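Side-chain contacts in ethanolamine kinase Pv091845 (Plasmodium vivax, PDB 2QG7), which probably phosphorylates ethanolamine, the first of three steps leading to phosphatidylethanolamine: residues R65-K68 with A69-L73; E278-S281 with L282-E286; D435-F438 with I439-G442. All blocks are in the same frame, centred on the assembly; numbering follows the deposited sequence.

Contact 1: residues R65-K68 with A69-L73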
ATOM      1  N   ARG D  65      28.175 -34.475 -25.000  1.00 73.16           N
ATOM      2  CA  ARG D  65      27.322 -33.315 -24.770  1.00 72.85           C
ATOM      3  C   ARG D  65      25.950 -33.679 -24.175  1.00 73.18           C
ATOM      4  O   ARG D  65      25.457 -32.970 -23.289  1.00 73.12           O
ATOM      5  CB  ARG D  65      27.173 -32.478 -26.035  1.00 72.63           C
ATOM      6  CG  ARG D  65      26.476 -31.144 -25.769  1.00 73.40           C
ATOM      7  CD  ARG D  65      26.224 -30.322 -27.029  1.00 75.62           C
ATOM      8  NE  ARG D  65      25.398 -31.042 -28.031  1.00 76.91           N
ATOM      9  CZ  ARG D  65      24.631 -30.393 -28.932  1.00 77.94           C
ATOM     10  NH1 ARG D  65      24.559 -28.987 -28.953  1.00 77.26           N
ATOM     11  NH2 ARG D  65      23.920 -31.147 -29.810  1.00 77.42           N
ATOM     12  N   SER D  66      25.359 -34.784 -24.647  1.00 73.43           N
ATOM     13  CA  SER D  66      24.039 -35.255 -24.197  1.00 73.77           C
ATOM     14  C   SER D  66      24.081 -35.891 -22.821  1.00 73.44           C
ATOM     15  O   SER D  66      23.174 -35.694 -22.029  1.00 74.02           O
ATOM     16  CB  SER D  66      23.442 -36.260 -25.192  1.00 74.21           C
ATOM     17  OG  SER D  66      23.302 -35.678 -26.477  1.00 76.70           O
ATOM     18  N   GLU D  67      25.122 -36.678 -22.560  1.00 73.34           N
ATOM     19  CA  GLU D  67      25.356 -37.247 -21.242  1.00 73.17           C
ATOM     20  C   GLU D  67      25.659 -36.165 -20.204  1.00 72.47           C
ATOM     21  O   GLU D  67      25.220 -36.268 -19.048  1.00 72.56           O
ATOM     22  CB  GLU D  67      26.510 -38.237 -21.319  1.00 73.80           C
ATOM     23  CG  GLU D  67      26.981 -38.781 -19.983  1.00 76.90           C
ATOM     24  CD  GLU D  67      26.109 -39.911 -19.491  1.00 80.59           C
ATOM     25  OE1 GLU D  67      24.933 -39.663 -19.107  1.00 82.68           O
ATOM     26  OE2 GLU D  67      26.614 -41.058 -19.495  1.00 82.65           O
ATOM     27  N   LYS D  68      26.401 -35.130 -20.623  1.00 71.71           N
ATOM     28  CA  LYS D  68      26.762 -34.002 -19.742  1.00 70.70           C
ATOM     29  C   LYS D  68      25.633 -33.017 -19.493  1.00 69.92           C
ATOM     30  O   LYS D  68      25.542 -32.457 -18.394  1.00 69.59           O
ATOM     31  CB  LYS D  68      28.000 -33.249 -20.251  1.00 70.88           C
ATOM     32  CG  LYS D  68      29.324 -33.958 -20.007  1.00 70.34           C
ATOM     33  CD  LYS D  68      29.657 -34.042 -18.535  1.00 70.20           C
ATOM     34  CE  LYS D  68      30.780 -35.044 -18.293  1.00 70.06           C
ATOM     35  NZ  LYS D  68      31.401 -34.738 -16.916  1.00 71.26           N
ATOM     36  N   ALA D  69      24.798 -32.785 -20.515  1.00 69.58           N
ATOM     37  CA  ALA D  69      23.635 -31.908 -20.383  1.00 69.25           C
ATOM     38  C   ALA D  69      22.617 -32.559 -19.462  1.00 69.44           C
ATOM     39  O   ALA D  69      21.957 -31.878 -18.666  1.00 69.27           O
ATOM     40  CB  ALA D  69      23.028 -31.638 -21.718  1.00 69.38           C
ATOM     41  N   LYS D  70      22.526 -33.887 -19.566  1.00 69.47           N
ATOM     42  CA  LYS D  70      21.695 -34.702 -18.699  1.00 69.52           C
ATOM     43  C   LYS D  70      22.040 -34.503 -17.222  1.00 69.75           C
ATOM     44  O   LYS D  70      21.164 -34.105 -16.454  1.00 70.49           O
ATOM     45  CB  LYS D  70      21.780 -36.177 -19.094  1.00 69.65           C
ATOM     46  CG  LYS D  70      20.816 -37.103 -18.342  1.00 70.24           C
ATOM     47  CD  LYS D  70      21.104 -38.563 -18.655  1.00 73.67           C
ATOM     48  CE  LYS D  70      20.485 -38.995 -20.018  1.00 77.85           C
ATOM     49  NZ  LYS D  70      20.770 -40.432 -20.403  1.00 79.28           N
ATOM     50  N   GLU D  71      23.296 -34.756 -16.830  1.00 69.68           N
ATOM     51  CA  GLU D  71      23.718 -34.595 -15.416  1.00 69.78           C
ATOM     52  C   GLU D  71      23.829 -33.145 -14.897  1.00 68.84           C
ATOM     53  O   GLU D  71      23.751 -32.906 -13.680  1.00 68.74           O
ATOM     54  CB  GLU D  71      24.978 -35.421 -15.075  1.00 70.25           C
ATOM     55  CG  GLU D  71      26.156 -35.228 -16.028  1.00 74.01           C
ATOM     56  CD  GLU D  71      27.292 -36.221 -15.799  1.00 77.66           C
ATOM     57  OE1 GLU D  71      27.537 -37.049 -16.730  1.00 79.92           O
ATOM     58  OE2 GLU D  71      27.949 -36.173 -14.711  1.00 77.42           O
ATOM     59  N   LEU D  72      23.994 -32.187 -15.806  1.00 68.26           N
ATOM     60  CA  LEU D  72      23.984 -30.754 -15.431  1.00 67.77           C
ATOM     61  C   LEU D  72      22.576 -30.246 -15.136  1.00 67.58           C
ATOM     62  O   LEU D  72      22.403 -29.373 -14.294  1.00 67.76           O
ATOM     63  CB  LEU D  72      24.666 -29.858 -16.493  1.00 67.53           C
ATOM     64  CG  LEU D  72      26.185 -30.013 -16.748  1.00 65.64           C
ATOM     65  CD1 LEU D  72      26.650 -29.206 -17.980  1.00 61.13           C
ATOM     66  CD2 LEU D  72      27.011 -29.705 -15.488  1.00 62.65           C
ATOM     67  N   LEU D  73      21.587 -30.805 -15.830  1.00 67.65           N
ATOM     68  CA  LEU D  73      20.172 -30.481 -15.598  1.00 67.65           C
ATOM     69  C   LEU D  73      19.680 -31.016 -14.274  1.00 68.21           C
ATOM     70  O   LEU D  73      18.805 -30.415 -13.653  1.00 68.88           O
ATOM     71  CB  LEU D  73      19.279 -31.015 -16.719  1.00 66.67           C
ATOM     72  CG  LEU D  73      19.277 -30.228 -18.030  1.00 64.99           C
ATOM     73  CD1 LEU D  73      18.623 -31.057 -19.137  1.00 63.81           C
ATOM     74  CD2 LEU D  73      18.590 -28.915 -17.876  1.00 62.23           C
TER
HETATM   75  O   HOH W   1      30.076 -37.459 -16.228  1.00 77.61           O

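Contact 2: residues E278-S281 with L282-E286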
ATOM      1  N   GLU D 278     -15.598 -17.481  10.482  1.00 55.83           N
ATOM      2  CA  GLU D 278     -16.738 -16.634  10.113  1.00 56.75           C
ATOM      3  C   GLU D 278     -16.984 -16.519   8.593  1.00 56.54           C
ATOM      4  O   GLU D 278     -18.142 -16.464   8.149  1.00 56.92           O
ATOM      5  CB  GLU D 278     -16.550 -15.227  10.689  1.00 56.94           C
ATOM      6  CG  GLU D 278     -17.790 -14.364  10.637  1.00 60.58           C
ATOM      7  CD  GLU D 278     -17.615 -12.990  11.290  1.00 67.05           C
ATOM      8  OE1 GLU D 278     -16.456 -12.533  11.467  1.00 70.39           O
ATOM      9  OE2 GLU D 278     -18.648 -12.334  11.606  1.00 70.00           O
ATOM     10  N   VAL D 279     -15.899 -16.428   7.813  1.00 55.56           N
ATOM     11  CA  VAL D 279     -16.000 -16.282   6.367  1.00 55.07           C
ATOM     12  C   VAL D 279     -16.436 -17.607   5.739  1.00 54.26           C
ATOM     13  O   VAL D 279     -17.384 -17.613   4.940  1.00 53.22           O
ATOM     14  CB  VAL D 279     -14.695 -15.687   5.720  1.00 54.82           C
ATOM     15  CG1 VAL D 279     -14.780 -15.701   4.234  1.00 53.50           C
ATOM     16  CG2 VAL D 279     -14.543 -14.242   6.136  1.00 55.85           C
ATOM     17  N   GLU D 280     -15.778 -18.700   6.161  1.00 53.78           N
ATOM     18  CA  GLU D 280     -16.132 -20.074   5.773  1.00 53.85           C
ATOM     19  C   GLU D 280     -17.599 -20.374   5.934  1.00 54.87           C
ATOM     20  O   GLU D 280     -18.227 -20.891   5.007  1.00 55.25           O
ATOM     21  CB  GLU D 280     -15.342 -21.097   6.577  1.00 53.61           C
ATOM     22  CG  GLU D 280     -15.380 -22.480   6.002  1.00 53.10           C
ATOM     23  CD  GLU D 280     -14.339 -23.386   6.627  1.00 56.11           C
ATOM     24  OE1 GLU D 280     -13.477 -22.863   7.371  1.00 56.71           O
ATOM     25  OE2 GLU D 280     -14.379 -24.626   6.405  1.00 56.77           O
ATOM     26  N   SER D 281     -18.133 -20.049   7.114  1.00 55.31           N
ATOM     27  CA  SER D 281     -19.556 -20.155   7.393  1.00 55.43           C
ATOM     28  C   SER D 281     -20.436 -19.266   6.508  1.00 55.26           C
ATOM     29  O   SER D 281     -21.490 -19.694   6.004  1.00 55.54           O
ATOM     30  CB  SER D 281     -19.803 -19.857   8.867  1.00 55.77           C
ATOM     31  OG  SER D 281     -21.179 -19.989   9.178  1.00 57.94           O
ATOM     32  N   LEU D 282     -20.025 -18.029   6.284  1.00 55.28           N
ATOM     33  CA  LEU D 282     -20.882 -17.152   5.492  1.00 55.62           C
ATOM     34  C   LEU D 282     -20.890 -17.520   4.000  1.00 55.39           C
ATOM     35  O   LEU D 282     -21.844 -17.227   3.285  1.00 55.09           O
ATOM     36  CB  LEU D 282     -20.485 -15.698   5.685  1.00 55.50           C
ATOM     37  CG  LEU D 282     -20.974 -15.006   6.938  1.00 56.84           C
ATOM     38  CD1 LEU D 282     -20.062 -13.847   7.235  1.00 58.81           C
ATOM     39  CD2 LEU D 282     -22.364 -14.488   6.723  1.00 58.35           C
ATOM     40  N   CYS D 283     -19.797 -18.129   3.550  1.00 55.25           N
ATOM     41  CA  CYS D 283     -19.601 -18.497   2.164  1.00 54.83           C
ATOM     42  C   CYS D 283     -20.318 -19.820   1.879  1.00 55.13           C
ATOM     43  O   CYS D 283     -20.943 -19.994   0.810  1.00 55.63           O
ATOM     44  CB  CYS D 283     -18.091 -18.567   1.831  1.00 54.43           C
ATOM     45  SG  CYS D 283     -17.295 -16.924   1.562  1.00 53.41           S
ATOM     46  N   LYS D 284     -20.219 -20.744   2.837  1.00 54.77           N
ATOM     47  CA  LYS D 284     -20.875 -22.036   2.748  1.00 54.73           C
ATOM     48  C   LYS D 284     -22.413 -21.944   2.807  1.00 55.69           C
ATOM     49  O   LYS D 284     -23.111 -22.811   2.301  1.00 57.17           O
ATOM     50  CB  LYS D 284     -20.321 -22.988   3.802  1.00 53.68           C
ATOM     51  CG  LYS D 284     -18.948 -23.531   3.455  1.00 52.38           C
ATOM     52  CD  LYS D 284     -18.520 -24.558   4.488  1.00 52.37           C
ATOM     53  CE  LYS D 284     -17.228 -25.243   4.108  1.00 52.81           C
ATOM     54  NZ  LYS D 284     -16.709 -26.064   5.242  1.00 52.11           N
ATOM     55  N   ARG D 285     -22.942 -20.887   3.390  1.00 56.68           N
ATOM     56  CA  ARG D 285     -24.382 -20.720   3.499  1.00 58.25           C
ATOM     57  C   ARG D 285     -25.005 -20.222   2.199  1.00 58.16           C
ATOM     58  O   ARG D 285     -26.264 -20.102   2.095  1.00 58.56           O
ATOM     59  CB  ARG D 285     -24.745 -19.774   4.663  1.00 59.00           C
ATOM     60  CG  ARG D 285     -24.876 -18.292   4.263  1.00 62.09           C
ATOM     61  CD  ARG D 285     -25.552 -17.483   5.372  1.00 68.28           C
ATOM     62  NE  ARG D 285     -24.646 -17.227   6.497  1.00 73.77           N
ATOM     63  CZ  ARG D 285     -24.711 -17.833   7.689  1.00 75.13           C
ATOM     64  NH1 ARG D 285     -23.822 -17.517   8.638  1.00 74.75           N
ATOM     65  NH2 ARG D 285     -25.656 -18.747   7.932  1.00 75.69           N
ATOM     66  N   GLU D 286     -24.135 -19.905   1.223  1.00 57.37           N
ATOM     67  CA  GLU D 286     -24.603 -19.484  -0.103  1.00 56.39           C
ATOM     68  C   GLU D 286     -24.797 -20.690  -1.027  1.00 55.28           C
ATOM     69  O   GLU D 286     -25.383 -20.542  -2.068  1.00 54.80           O
ATOM     70  CB  GLU D 286     -23.651 -18.461  -0.740  1.00 56.53           C
ATOM     71  CG  GLU D 286     -23.445 -17.187   0.017  1.00 57.50           C
ATOM     72  CD  GLU D 286     -24.650 -16.259   0.025  1.00 59.83           C
ATOM     73  OE1 GLU D 286     -24.673 -15.375   0.910  1.00 61.30           O
ATOM     74  OE2 GLU D 286     -25.574 -16.381  -0.836  1.00 63.09           O
TER

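Contact 3: residues D435-F438 with I439-G442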
ATOM      1  N   ASP D 435      11.603 -10.920  -6.344  1.00 65.83           N
ATOM      2  CA  ASP D 435      11.482  -9.489  -6.744  1.00 66.60           C
ATOM      3  C   ASP D 435      10.028  -8.923  -6.663  1.00 65.17           C
ATOM      4  O   ASP D 435       9.557  -8.209  -7.567  1.00 65.85           O
ATOM      5  CB  ASP D 435      12.109  -9.223  -8.148  1.00 67.25           C
ATOM      6  CG  ASP D 435      12.487  -7.716  -8.364  1.00 70.96           C
ATOM      7  OD1 ASP D 435      13.119  -7.384  -9.429  1.00 71.01           O
ATOM      8  OD2 ASP D 435      12.164  -6.872  -7.451  1.00 71.93           O
ATOM      9  N   PHE D 436       9.333  -9.241  -5.572  1.00 62.71           N
ATOM     10  CA  PHE D 436       7.965  -8.794  -5.367  1.00 60.06           C
ATOM     11  C   PHE D 436       7.803  -8.450  -3.869  1.00 58.43           C
ATOM     12  O   PHE D 436       8.327  -9.150  -2.991  1.00 57.52           O
ATOM     13  CB  PHE D 436       6.949  -9.865  -5.853  1.00 60.20           C
ATOM     14  CG  PHE D 436       5.501  -9.438  -5.741  1.00 59.29           C
ATOM     15  CD1 PHE D 436       4.723  -9.850  -4.658  1.00 56.17           C
ATOM     16  CD2 PHE D 436       4.924  -8.602  -6.710  1.00 60.74           C
ATOM     17  CE1 PHE D 436       3.423  -9.440  -4.520  1.00 54.83           C
ATOM     18  CE2 PHE D 436       3.597  -8.191  -6.591  1.00 61.54           C
ATOM     19  CZ  PHE D 436       2.845  -8.621  -5.478  1.00 60.12           C
ATOM     20  N   ASP D 437       7.094  -7.358  -3.592  1.00 55.82           N
ATOM     21  CA  ASP D 437       6.844  -6.956  -2.219  1.00 53.97           C
ATOM     22  C   ASP D 437       5.693  -7.774  -1.599  1.00 51.65           C
ATOM     23  O   ASP D 437       4.614  -7.255  -1.341  1.00 51.12           O
ATOM     24  CB  ASP D 437       6.586  -5.454  -2.179  1.00 54.10           C
ATOM     25  CG  ASP D 437       6.762  -4.856  -0.790  1.00 55.47           C
ATOM     26  OD1 ASP D 437       6.670  -3.582  -0.727  1.00 55.92           O
ATOM     27  OD2 ASP D 437       6.952  -5.625   0.210  1.00 53.02           O
ATOM     28  N   PHE D 438       5.984  -9.052  -1.339  1.00 49.97           N
ATOM     29  CA  PHE D 438       5.075  -9.985  -0.707  1.00 48.54           C
ATOM     30  C   PHE D 438       4.450  -9.560   0.625  1.00 48.23           C
ATOM     31  O   PHE D 438       3.256  -9.780   0.831  1.00 49.19           O
ATOM     32  CB  PHE D 438       5.762 -11.331  -0.533  1.00 48.02           C
ATOM     33  CG  PHE D 438       5.992 -12.071  -1.825  1.00 50.68           C
ATOM     34  CD1 PHE D 438       7.284 -12.283  -2.310  1.00 52.77           C
ATOM     35  CD2 PHE D 438       4.918 -12.583  -2.565  1.00 53.64           C
ATOM     36  CE1 PHE D 438       7.513 -12.990  -3.526  1.00 53.89           C
ATOM     37  CE2 PHE D 438       5.126 -13.279  -3.776  1.00 54.02           C
ATOM     38  CZ  PHE D 438       6.438 -13.481  -4.259  1.00 54.30           C
ATOM     39  N   ILE D 439       5.239  -8.994   1.539  1.00 47.36           N
ATOM     40  CA  ILE D 439       4.749  -8.619   2.882  1.00 45.84           C
ATOM     41  C   ILE D 439       3.693  -7.513   2.831  1.00 44.99           C
ATOM     42  O   ILE D 439       2.652  -7.620   3.466  1.00 44.60           O
ATOM     43  CB  ILE D 439       5.906  -8.137   3.796  1.00 46.24           C
ATOM     44  CG1 ILE D 439       7.022  -9.199   3.878  1.00 47.15           C
ATOM     45  CG2 ILE D 439       5.372  -7.655   5.167  1.00 45.27           C
ATOM     46  CD1 ILE D 439       6.601 -10.559   4.421  1.00 48.81           C
ATOM     47  N   ASN D 440       3.999  -6.444   2.102  1.00 43.41           N
ATOM     48  CA  ASN D 440       3.135  -5.331   1.960  1.00 42.78           C
ATOM     49  C   ASN D 440       1.881  -5.698   1.158  1.00 42.29           C
ATOM     50  O   ASN D 440       0.772  -5.217   1.469  1.00 40.78           O
ATOM     51  CB  ASN D 440       3.880  -4.181   1.252  1.00 43.83           C
ATOM     52  CG  ASN D 440       4.633  -3.269   2.233  1.00 46.77           C
ATOM     53  OD1 ASN D 440       5.848  -3.061   2.115  1.00 47.41           O
ATOM     54  ND2 ASN D 440       3.906  -2.732   3.205  1.00 46.51           N
ATOM     55  N   TYR D 441       2.072  -6.513   0.113  1.00 40.71           N
ATOM     56  CA  TYR D 441       0.951  -6.952  -0.686  1.00 40.03           C
ATOM     57  C   TYR D 441       0.061  -7.845   0.148  1.00 38.45           C
ATOM     58  O   TYR D 441      -1.144  -7.705   0.059  1.00 38.74           O
ATOM     59  CB  TYR D 441       1.383  -7.679  -1.976  1.00 39.89           C
ATOM     60  CG  TYR D 441       0.218  -8.190  -2.786  1.00 39.87           C
ATOM     61  CD1 TYR D 441      -0.542  -7.322  -3.569  1.00 38.59           C
ATOM     62  CD2 TYR D 441      -0.139  -9.548  -2.763  1.00 39.98           C
ATOM     63  CE1 TYR D 441      -1.606  -7.783  -4.307  1.00 39.89           C
ATOM     64  CE2 TYR D 441      -1.218 -10.010  -3.501  1.00 38.57           C
ATOM     65  CZ  TYR D 441      -1.935  -9.128  -4.283  1.00 38.27           C
ATOM     66  OH  TYR D 441      -3.023  -9.582  -5.033  1.00 42.13           O
ATOM     67  N   GLY D 442       0.662  -8.728   0.943  1.00 37.58           N
ATOM     68  CA  GLY D 442      -0.053  -9.623   1.876  1.00 37.93           C
ATOM     69  C   GLY D 442      -0.886  -8.899   2.912  1.00 39.09           C
ATOM     70  O   GLY D 442      -2.034  -9.276   3.200  1.00 41.13           O
TER

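Contact 1: residues R65-K68 with A69-L73
Lys68 and Glu71, one turn apart on the helix 65-75, show how charged side chains on a helix can be coupled without a direct salt bridge. Lys68 NZ stands 4.3 Å from Glu71 OE2, and a water joins the two groups: it donates to Glu71 OE1 at 2.6 Å and accepts a weak bond from Lys68 NZ at 3.1 Å. Lys68 NZ also has a long, weak ion pair with Glu63. Glu71 reaches this place because its CG sits between the backbone N and the carbonyl carbon (chi1 51°), which turns the carboxylate back over the preceding turn and lays CG 3.3 Å from Glu67 O.

Two further approaches bring charges near each other without bonding. Glu67 OE1 is 4.4 Å from Lys70 NZ, attractive but too far for a salt bridge, while the like-charged carboxylates of Glu67 and Glu71 have their planes nearly perpendicular, 86° apart. A bend at chi2 of Glu67 (81°) swings its carboxylate forward, toward Lys70 and Glu71.

Beneath these groups runs the backbone bonding of the helix, with Ala69 N, Lys70 N and Leu72 N donating to Arg65 O, Ser66 O and Lys68 O; the bond from Glu71 N to Glu67 O is weak. Leu72 CG also lies close to Lys68 O, at 3.0 Å. Apolar packing lies elsewhere: Ala69 rests on Tyr93 and Leu96 of helix 84-98, and Leu72 on Ile59.

The two lysines probably offset the mutual repulsion of the two glutamates, so the outer face would be held by diffuse charge attraction and one water.

Contact 2: residues E278-S281 with L282-E286
Val279 and Cys283 form the close-packed side of this last part of helix 269-284. Cys283 SG lies anti to its own carbonyl carbon, beside the backbone N (chi1 -78°), a rotation that carries the sulfur back over the previous turn, 3.9 Å from Val279 CG1 and 3.4 Å from Val279 O. The same carbonyl accepts the bond from Cys283 N at 2.8 Å. Both side chains are buried: Val279 packs on Ile415, Cys416 and Ile419 of helix 413-430, and Cys283 on Phe413 and Pro412.

Glu280 and Lys284 make the principal polar pairing. Their chains run side by side in the same direction, each extended beyond CG, and Lys284 NZ donates to the anti lone pair of Glu280 OE2, 3.0 Å away, in a salt bridge. The other oxygen, OE1, is bonded to Trp241 NE1, so the carboxylate is held at both oxygens; Lys284 also makes a cation-pi contact with Trp237.

A further flank faces the second subunit: Glu278 CG and Leu282 CD1 lie alongside each other at 4.1 Å, and both residues pack on Phe257 of that subunit. The loose side belongs to Ser281 and Arg285. The guanidinium has Ser281 O over one face, displaced from its centre, and Arg285 NH1 comes no nearer than 3.7 Å to Ser281 OG; the backbone bond from Arg285 N to Ser281 O is weak.

With one oxygen gripped by an ammonium and the other by an indole N-H, Glu280 is probably kept ionised and its carboxylate fixed in rotation, whereas the exposed arginine, whose contacts with Ser281 are loose, probably has more latitude.

Contact 3: residues D435-F438 with I439-G442
Asp437 holds the N-cap position of helix 438-448 and is also the centre of an inverse gamma turn, and here an aromatic pair spans the start of the helix. The ring of Phe436, from the loop, directs its edge toward the face of Tyr441 in an offset edge-to-face (T-shaped) stack, centroids 5.5 Å apart and planes at 69°. Phe436 CZ lies over that face, 3.8 Å from Tyr441 CG, while Phe436 CE1 touches Tyr441 CB at 3.7 Å. Both residues have CG anti to the backbone N (chi1 -177° for Phe436, 178° for Tyr441), which lets the loop ring reach forward and the helix ring swing back to meet it.

The backbone secures the first turn. Tyr441 N donates to Asp437 O at 3.0 Å, and Gly442 N to Phe438 O at 2.8 Å; this last carbonyl also accepts a bond from Ser425 OG. Ahead of the helix, a weak 2.9 Å bond from Phe438 N to Phe436 O closes the gamma turn. The Phe438 ring receives Phe436 CD1 over one face, so Phe436 touches both Tyr441 and Phe438. On the outer side, Asp437 OD1 lies 3.5 Å from Asn440 CB.

Phe374 adds edge-to-face contacts with both Phe436 and Tyr441, and Tyr441 OH is bonded to Arg445 one turn further along. Helix 413-430 lies against this start of helix 438-448, where Phe438 meets Gln428, Tyr441 meets Ser425 and Ile439 meets Met430, while Ile439 and Asn440 pack on Thr447 of the second subunit.

How the contacts relate
The three contacts follow one another along the chain and none touches another. Contact 1 stands apart near the N-terminal end of the model, its centre 52 Å from that of contact 2, on opposite sides of the chain's centre, and 37 Å from that of contact 3. Contacts 2 and 3 are closer, about 14 Å between nearest atoms, and share two neighbours: each packs on helix 413-430, and each touches the second subunit. Together they illustrate one local principle, side chains three to five residues apart, in three chemistries: a water link, a salt bridge and an aromatic stack. Contacts 2 and 3 both belong to the choline/ethanolamine kinase family region.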